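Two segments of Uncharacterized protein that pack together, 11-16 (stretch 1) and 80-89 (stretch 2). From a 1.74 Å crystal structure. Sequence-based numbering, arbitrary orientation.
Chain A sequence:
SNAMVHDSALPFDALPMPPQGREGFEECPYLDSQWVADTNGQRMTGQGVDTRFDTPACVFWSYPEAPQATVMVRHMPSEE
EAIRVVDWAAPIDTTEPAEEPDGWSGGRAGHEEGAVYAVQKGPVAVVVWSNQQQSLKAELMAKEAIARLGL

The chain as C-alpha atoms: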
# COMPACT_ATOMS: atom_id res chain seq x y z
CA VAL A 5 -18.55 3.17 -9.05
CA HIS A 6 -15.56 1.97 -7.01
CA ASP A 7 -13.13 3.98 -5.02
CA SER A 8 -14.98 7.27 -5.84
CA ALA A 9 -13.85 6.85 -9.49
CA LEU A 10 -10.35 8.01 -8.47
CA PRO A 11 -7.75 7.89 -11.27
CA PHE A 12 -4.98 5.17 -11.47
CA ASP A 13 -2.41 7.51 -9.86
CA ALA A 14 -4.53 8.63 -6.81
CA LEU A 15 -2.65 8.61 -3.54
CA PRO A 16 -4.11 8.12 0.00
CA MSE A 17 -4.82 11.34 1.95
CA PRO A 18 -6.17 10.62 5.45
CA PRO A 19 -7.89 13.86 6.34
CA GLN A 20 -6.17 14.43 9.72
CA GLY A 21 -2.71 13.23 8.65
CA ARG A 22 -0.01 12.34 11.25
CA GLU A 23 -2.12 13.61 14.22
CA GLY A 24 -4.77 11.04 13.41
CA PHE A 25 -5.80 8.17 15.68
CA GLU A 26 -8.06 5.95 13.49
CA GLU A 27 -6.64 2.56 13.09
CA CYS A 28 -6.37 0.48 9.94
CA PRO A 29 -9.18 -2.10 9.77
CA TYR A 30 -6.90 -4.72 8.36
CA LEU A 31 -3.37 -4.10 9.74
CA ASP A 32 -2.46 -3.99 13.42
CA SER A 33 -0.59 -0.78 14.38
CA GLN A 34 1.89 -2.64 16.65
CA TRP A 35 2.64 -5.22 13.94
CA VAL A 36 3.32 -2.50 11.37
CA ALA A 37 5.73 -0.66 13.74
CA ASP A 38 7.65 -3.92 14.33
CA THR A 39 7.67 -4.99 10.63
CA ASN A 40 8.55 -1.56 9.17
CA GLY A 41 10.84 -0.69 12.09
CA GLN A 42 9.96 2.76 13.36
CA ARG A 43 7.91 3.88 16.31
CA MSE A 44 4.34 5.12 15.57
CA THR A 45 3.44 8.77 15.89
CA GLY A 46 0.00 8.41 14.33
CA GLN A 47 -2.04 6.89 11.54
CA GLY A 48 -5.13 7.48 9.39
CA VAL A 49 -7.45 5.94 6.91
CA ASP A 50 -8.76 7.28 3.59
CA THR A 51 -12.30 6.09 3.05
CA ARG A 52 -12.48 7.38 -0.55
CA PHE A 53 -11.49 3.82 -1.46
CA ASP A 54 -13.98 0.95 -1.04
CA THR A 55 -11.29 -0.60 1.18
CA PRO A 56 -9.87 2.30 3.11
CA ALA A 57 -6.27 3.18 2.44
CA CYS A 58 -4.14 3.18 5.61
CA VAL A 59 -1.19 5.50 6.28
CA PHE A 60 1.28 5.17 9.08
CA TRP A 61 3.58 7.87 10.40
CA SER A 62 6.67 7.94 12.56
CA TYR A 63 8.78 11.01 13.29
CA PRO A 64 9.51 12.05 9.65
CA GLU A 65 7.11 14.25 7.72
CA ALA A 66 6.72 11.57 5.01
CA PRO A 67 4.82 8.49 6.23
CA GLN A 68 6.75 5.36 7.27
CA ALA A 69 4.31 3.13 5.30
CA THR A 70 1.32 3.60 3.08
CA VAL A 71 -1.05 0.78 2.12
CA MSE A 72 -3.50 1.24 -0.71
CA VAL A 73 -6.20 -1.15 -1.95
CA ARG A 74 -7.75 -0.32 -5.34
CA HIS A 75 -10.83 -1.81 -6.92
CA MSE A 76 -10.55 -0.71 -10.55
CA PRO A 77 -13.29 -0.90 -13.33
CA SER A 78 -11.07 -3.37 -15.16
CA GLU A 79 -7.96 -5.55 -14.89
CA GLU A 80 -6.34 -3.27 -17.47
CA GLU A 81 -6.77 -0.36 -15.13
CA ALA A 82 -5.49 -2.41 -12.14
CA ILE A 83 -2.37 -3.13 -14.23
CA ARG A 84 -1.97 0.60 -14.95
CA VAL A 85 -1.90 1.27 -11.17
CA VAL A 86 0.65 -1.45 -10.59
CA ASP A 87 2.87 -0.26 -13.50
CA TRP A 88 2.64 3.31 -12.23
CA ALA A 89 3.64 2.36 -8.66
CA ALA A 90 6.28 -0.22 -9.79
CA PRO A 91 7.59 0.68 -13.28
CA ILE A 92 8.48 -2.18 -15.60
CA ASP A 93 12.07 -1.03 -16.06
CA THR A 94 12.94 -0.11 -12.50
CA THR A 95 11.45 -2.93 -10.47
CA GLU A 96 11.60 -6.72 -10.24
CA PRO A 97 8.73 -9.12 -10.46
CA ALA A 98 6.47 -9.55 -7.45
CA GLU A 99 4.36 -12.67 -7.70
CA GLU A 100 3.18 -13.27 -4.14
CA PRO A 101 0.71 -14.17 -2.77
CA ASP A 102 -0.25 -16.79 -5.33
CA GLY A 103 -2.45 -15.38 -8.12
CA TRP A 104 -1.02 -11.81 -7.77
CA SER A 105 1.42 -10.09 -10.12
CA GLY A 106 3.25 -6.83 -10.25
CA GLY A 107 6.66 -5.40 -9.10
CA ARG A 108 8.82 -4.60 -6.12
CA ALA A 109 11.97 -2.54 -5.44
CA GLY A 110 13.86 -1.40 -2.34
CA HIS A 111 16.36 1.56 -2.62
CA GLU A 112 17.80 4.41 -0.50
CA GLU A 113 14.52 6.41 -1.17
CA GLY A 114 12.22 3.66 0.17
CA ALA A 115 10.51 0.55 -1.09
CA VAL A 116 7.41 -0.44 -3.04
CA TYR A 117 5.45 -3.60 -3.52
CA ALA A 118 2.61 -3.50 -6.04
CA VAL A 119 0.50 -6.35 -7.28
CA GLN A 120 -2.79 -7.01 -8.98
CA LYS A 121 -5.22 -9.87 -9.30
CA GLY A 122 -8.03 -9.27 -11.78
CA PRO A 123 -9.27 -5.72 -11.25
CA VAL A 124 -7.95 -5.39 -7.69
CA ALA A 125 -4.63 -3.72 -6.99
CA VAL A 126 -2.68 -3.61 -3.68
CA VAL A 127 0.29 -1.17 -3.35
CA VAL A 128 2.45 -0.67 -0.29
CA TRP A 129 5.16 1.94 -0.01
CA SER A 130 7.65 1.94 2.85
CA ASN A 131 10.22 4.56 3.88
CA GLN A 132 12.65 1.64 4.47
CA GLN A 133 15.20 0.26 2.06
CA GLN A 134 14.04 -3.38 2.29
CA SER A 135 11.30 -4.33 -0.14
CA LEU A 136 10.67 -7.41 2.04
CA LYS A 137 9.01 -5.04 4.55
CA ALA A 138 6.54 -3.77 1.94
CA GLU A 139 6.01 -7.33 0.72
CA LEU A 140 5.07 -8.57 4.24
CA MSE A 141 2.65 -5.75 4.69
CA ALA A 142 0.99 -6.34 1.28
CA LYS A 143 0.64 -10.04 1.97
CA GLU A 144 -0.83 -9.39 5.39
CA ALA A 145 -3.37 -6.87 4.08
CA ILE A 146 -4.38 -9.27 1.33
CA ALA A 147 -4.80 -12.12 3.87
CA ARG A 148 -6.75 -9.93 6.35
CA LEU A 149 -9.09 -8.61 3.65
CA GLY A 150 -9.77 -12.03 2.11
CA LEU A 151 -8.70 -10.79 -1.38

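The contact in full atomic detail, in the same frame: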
# COMPACT_ATOMS: atom_id res chain seq x y z
N PRO A 11 -8.59 8.31 -10.17
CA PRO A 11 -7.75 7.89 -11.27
C PRO A 11 -6.65 6.89 -10.79
O PRO A 11 -6.41 6.77 -9.57
CB PRO A 11 -7.09 9.17 -11.71
CG PRO A 11 -7.06 10.02 -10.48
CD PRO A 11 -8.40 9.72 -9.84
N PHE A 12 -6.04 6.21 -11.75
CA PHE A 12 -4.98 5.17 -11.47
C PHE A 12 -3.84 5.66 -10.54
O PHE A 12 -3.21 4.85 -9.81
CB PHE A 12 -4.37 4.65 -12.77
CG PHE A 12 -3.40 5.59 -13.40
CD1 PHE A 12 -3.86 6.74 -14.08
CD2 PHE A 12 -2.04 5.40 -13.28
CE1 PHE A 12 -2.96 7.65 -14.60
CE2 PHE A 12 -1.11 6.29 -13.89
CZ PHE A 12 -1.58 7.41 -14.52
N ASP A 13 -3.57 6.96 -10.56
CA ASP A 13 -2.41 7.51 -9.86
C ASP A 13 -2.83 8.28 -8.57
O ASP A 13 -2.08 9.06 -8.06
CB ASP A 13 -1.57 8.42 -10.78
CG ASP A 13 -2.39 9.58 -11.41
OD1 ASP A 13 -3.65 9.66 -11.31
OD2 ASP A 13 -1.72 10.37 -12.09
N ALA A 14 -4.07 8.06 -8.09
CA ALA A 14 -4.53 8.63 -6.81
C ALA A 14 -3.69 8.11 -5.65
O ALA A 14 -3.33 6.89 -5.58
CB ALA A 14 -6.02 8.34 -6.53
N LEU A 15 -3.42 9.01 -4.70
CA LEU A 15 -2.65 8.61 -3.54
C LEU A 15 -3.52 8.80 -2.29
O LEU A 15 -4.31 9.72 -2.24
CB LEU A 15 -1.39 9.43 -3.40
CG LEU A 15 -0.31 9.17 -4.45
CD1 LEU A 15 0.78 10.21 -4.36
CD2 LEU A 15 0.26 7.79 -4.22
N PRO A 16 -3.35 7.97 -1.27
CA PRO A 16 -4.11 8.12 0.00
C PRO A 16 -3.89 9.48 0.66
O PRO A 16 -2.77 9.97 0.68
CB PRO A 16 -3.51 7.05 0.87
CG PRO A 16 -2.94 6.05 -0.09
CD PRO A 16 -2.42 6.84 -1.21
N GLU A 80 -7.22 -4.21 -16.77
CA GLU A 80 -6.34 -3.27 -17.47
C GLU A 80 -5.98 -2.07 -16.62
O GLU A 80 -4.83 -1.62 -16.57
CB GLU A 80 -7.00 -2.75 -18.76
CG GLU A 80 -6.07 -1.88 -19.60
CD GLU A 80 -4.90 -2.71 -20.17
OE1 GLU A 80 -3.97 -3.09 -19.42
OE2 GLU A 80 -4.92 -3.03 -21.39
N GLU A 81 -7.01 -1.51 -16.00
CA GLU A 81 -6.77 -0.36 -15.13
C GLU A 81 -5.99 -0.75 -13.84
O GLU A 81 -5.22 0.05 -13.34
CB GLU A 81 -8.09 0.37 -14.82
CG GLU A 81 -8.53 1.30 -15.95
CD GLU A 81 -7.62 2.56 -16.00
OE1 GLU A 81 -7.39 3.18 -14.94
OE2 GLU A 81 -7.15 2.94 -17.08
N ALA A 82 -6.25 -1.94 -13.29
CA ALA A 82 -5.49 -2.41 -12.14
C ALA A 82 -4.03 -2.57 -12.54
O ALA A 82 -3.15 -2.28 -11.77
CB ALA A 82 -6.00 -3.68 -11.57
N ILE A 83 -3.77 -3.02 -13.75
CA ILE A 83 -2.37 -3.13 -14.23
C ILE A 83 -1.72 -1.76 -14.37
O ILE A 83 -0.53 -1.60 -14.12
CB ILE A 83 -2.29 -3.97 -15.58
CG1 ILE A 83 -2.66 -5.41 -15.34
CG2 ILE A 83 -0.90 -3.87 -16.20
CD1 ILE A 83 -3.12 -6.24 -16.58
N ARG A 84 -2.49 -0.77 -14.78
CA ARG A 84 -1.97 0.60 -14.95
C ARG A 84 -1.50 1.16 -13.61
O ARG A 84 -0.42 1.79 -13.50
CB ARG A 84 -3.09 1.45 -15.54
CG ARG A 84 -2.68 2.85 -15.94
CD ARG A 84 -3.86 3.59 -16.55
NE ARG A 84 -3.44 4.88 -17.01
CZ ARG A 84 -4.27 5.88 -17.33
NH1 ARG A 84 -5.59 5.73 -17.29
NH2 ARG A 84 -3.76 7.01 -17.73
N VAL A 85 -2.27 0.91 -12.57
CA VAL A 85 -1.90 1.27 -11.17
C VAL A 85 -0.57 0.60 -10.78
O VAL A 85 0.39 1.25 -10.36
CB VAL A 85 -2.98 0.82 -10.15
CG1 VAL A 85 -2.53 1.11 -8.70
CG2 VAL A 85 -4.31 1.56 -10.42
N VAL A 86 -0.52 -0.71 -10.96
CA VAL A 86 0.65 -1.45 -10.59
C VAL A 86 1.91 -0.96 -11.36
O VAL A 86 2.96 -0.78 -10.77
CB VAL A 86 0.40 -2.96 -10.74
CG1 VAL A 86 1.71 -3.71 -10.62
CG2 VAL A 86 -0.61 -3.50 -9.71
N ASP A 87 1.77 -0.73 -12.68
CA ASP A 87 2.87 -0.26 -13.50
C ASP A 87 3.24 1.16 -13.14
O ASP A 87 4.41 1.54 -13.25
CB ASP A 87 2.50 -0.35 -15.01
CG ASP A 87 2.42 -1.74 -15.51
OD1 ASP A 87 2.65 -2.71 -14.71
OD2 ASP A 87 2.15 -1.89 -16.74
N TRP A 88 2.30 1.96 -12.71
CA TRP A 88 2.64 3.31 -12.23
C TRP A 88 3.44 3.27 -10.95
O TRP A 88 4.53 3.89 -10.88
CB TRP A 88 1.36 4.10 -12.09
CG TRP A 88 1.41 5.28 -11.17
CD1 TRP A 88 2.00 6.52 -11.41
CD2 TRP A 88 0.84 5.37 -9.81
NE1 TRP A 88 1.86 7.35 -10.29
CE2 TRP A 88 1.16 6.72 -9.31
CE3 TRP A 88 0.12 4.50 -8.99
CZ2 TRP A 88 0.77 7.15 -8.05
CZ3 TRP A 88 -0.24 4.92 -7.72
CH2 TRP A 88 0.06 6.23 -7.27
N ALA A 89 2.99 2.45 -9.98
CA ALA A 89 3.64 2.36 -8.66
C ALA A 89 5.01 1.67 -8.73
O ALA A 89 5.93 2.03 -8.01
CB ALA A 89 2.77 1.65 -7.67
O HOH W 1 -7.21 6.25 -14.20

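Phe12 is the centre of the contact: its side chain points toward the helix of stretch 2 and is covered there by Val85, Trp88 and Arg84, residues on neighbouring turns of one helical face. Of the 388 Å² buried between the two stretches, both sides summed, Phe12 contributes 150 Å² and Trp88 103 Å², so two aromatic residues account for most of the interface. The backbones come nearest at Phe12 and Val85, whose CA atoms lie 5.0 Å apart. An approach this close leaves little room between the two backbones, and the branched Val85 fits beside the base of the Phe12 side chain, with Val85 CG2 3.9 Å from Phe12 CB and 3.5 Å from Phe12 O.

Chi1 of Phe12 is p (76°), and the ring meets Trp88 edge-to-face: the Phe12 edge is directed at the Trp88 face, the planes are inclined at 80°, and the Phe12 ring and the five-membered ring of Trp88 have centroids 5.3 Å apart. Such an arrangement sets the weakly positive C-H rim of one ring against the electron-rich face of the other. Phe12 CE2 also lies 3.8 Å from Trp88 CB, closing the apolar contact near the helix backbone.

The indole reaches beyond Phe12 to the residues that follow it. Asp13 CA sits almost squarely over the six-membered ring of Trp88, 3.6 Å from its centroid and 8° off the ring normal, a CH-pi contact made by the main chain; Asp13 CB lies over the same system, 3.5 Å from Trp88 CE2, while the carboxylate leads away from the helix. Farther along, Leu15 brings its side-chain end back to the indole edge, where Leu15 CD2 is 3.4 Å from Trp88 CH2.

Stretch 1 has no regular helix or strand, but Pro11 to Ala14 form a type I beta turn closed by Ala14 N to Pro11 O at 3.1 Å. Phe12 and Asp13 occupy the two central positions of this turn, and both meet the helix. Stretch 2 is helical throughout, with successive i to i+4 hydrogen bonds such as Trp88 N to Arg84 O at 2.8 Å.

Toward the polar edge, Arg84 extends with chi1 to chi3 all t and lays its guanidinium flat on Phe12, the centres 3.9 Å apart and the planes at 12°. Arg84 CZ is 3.9 Å from the centroid of the Phe12 ring and 32° off the normal, an off-centre cation-pi contact, while Arg84 CD adds a CH-pi contact over the ring at 4.1 Å from the same Phe12 centroid. Within the helix, Glu81, about one turn earlier, forms a salt bridge with the same guanidinium, Arg84 NH1 to Glu81 OE2 at 3.2 Å. No direct hydrogen bond joins the two stretches; a water does so instead, accepting from Phe12 N at 2.7 Å and donating to Glu81 OE1 at 3.2 Å.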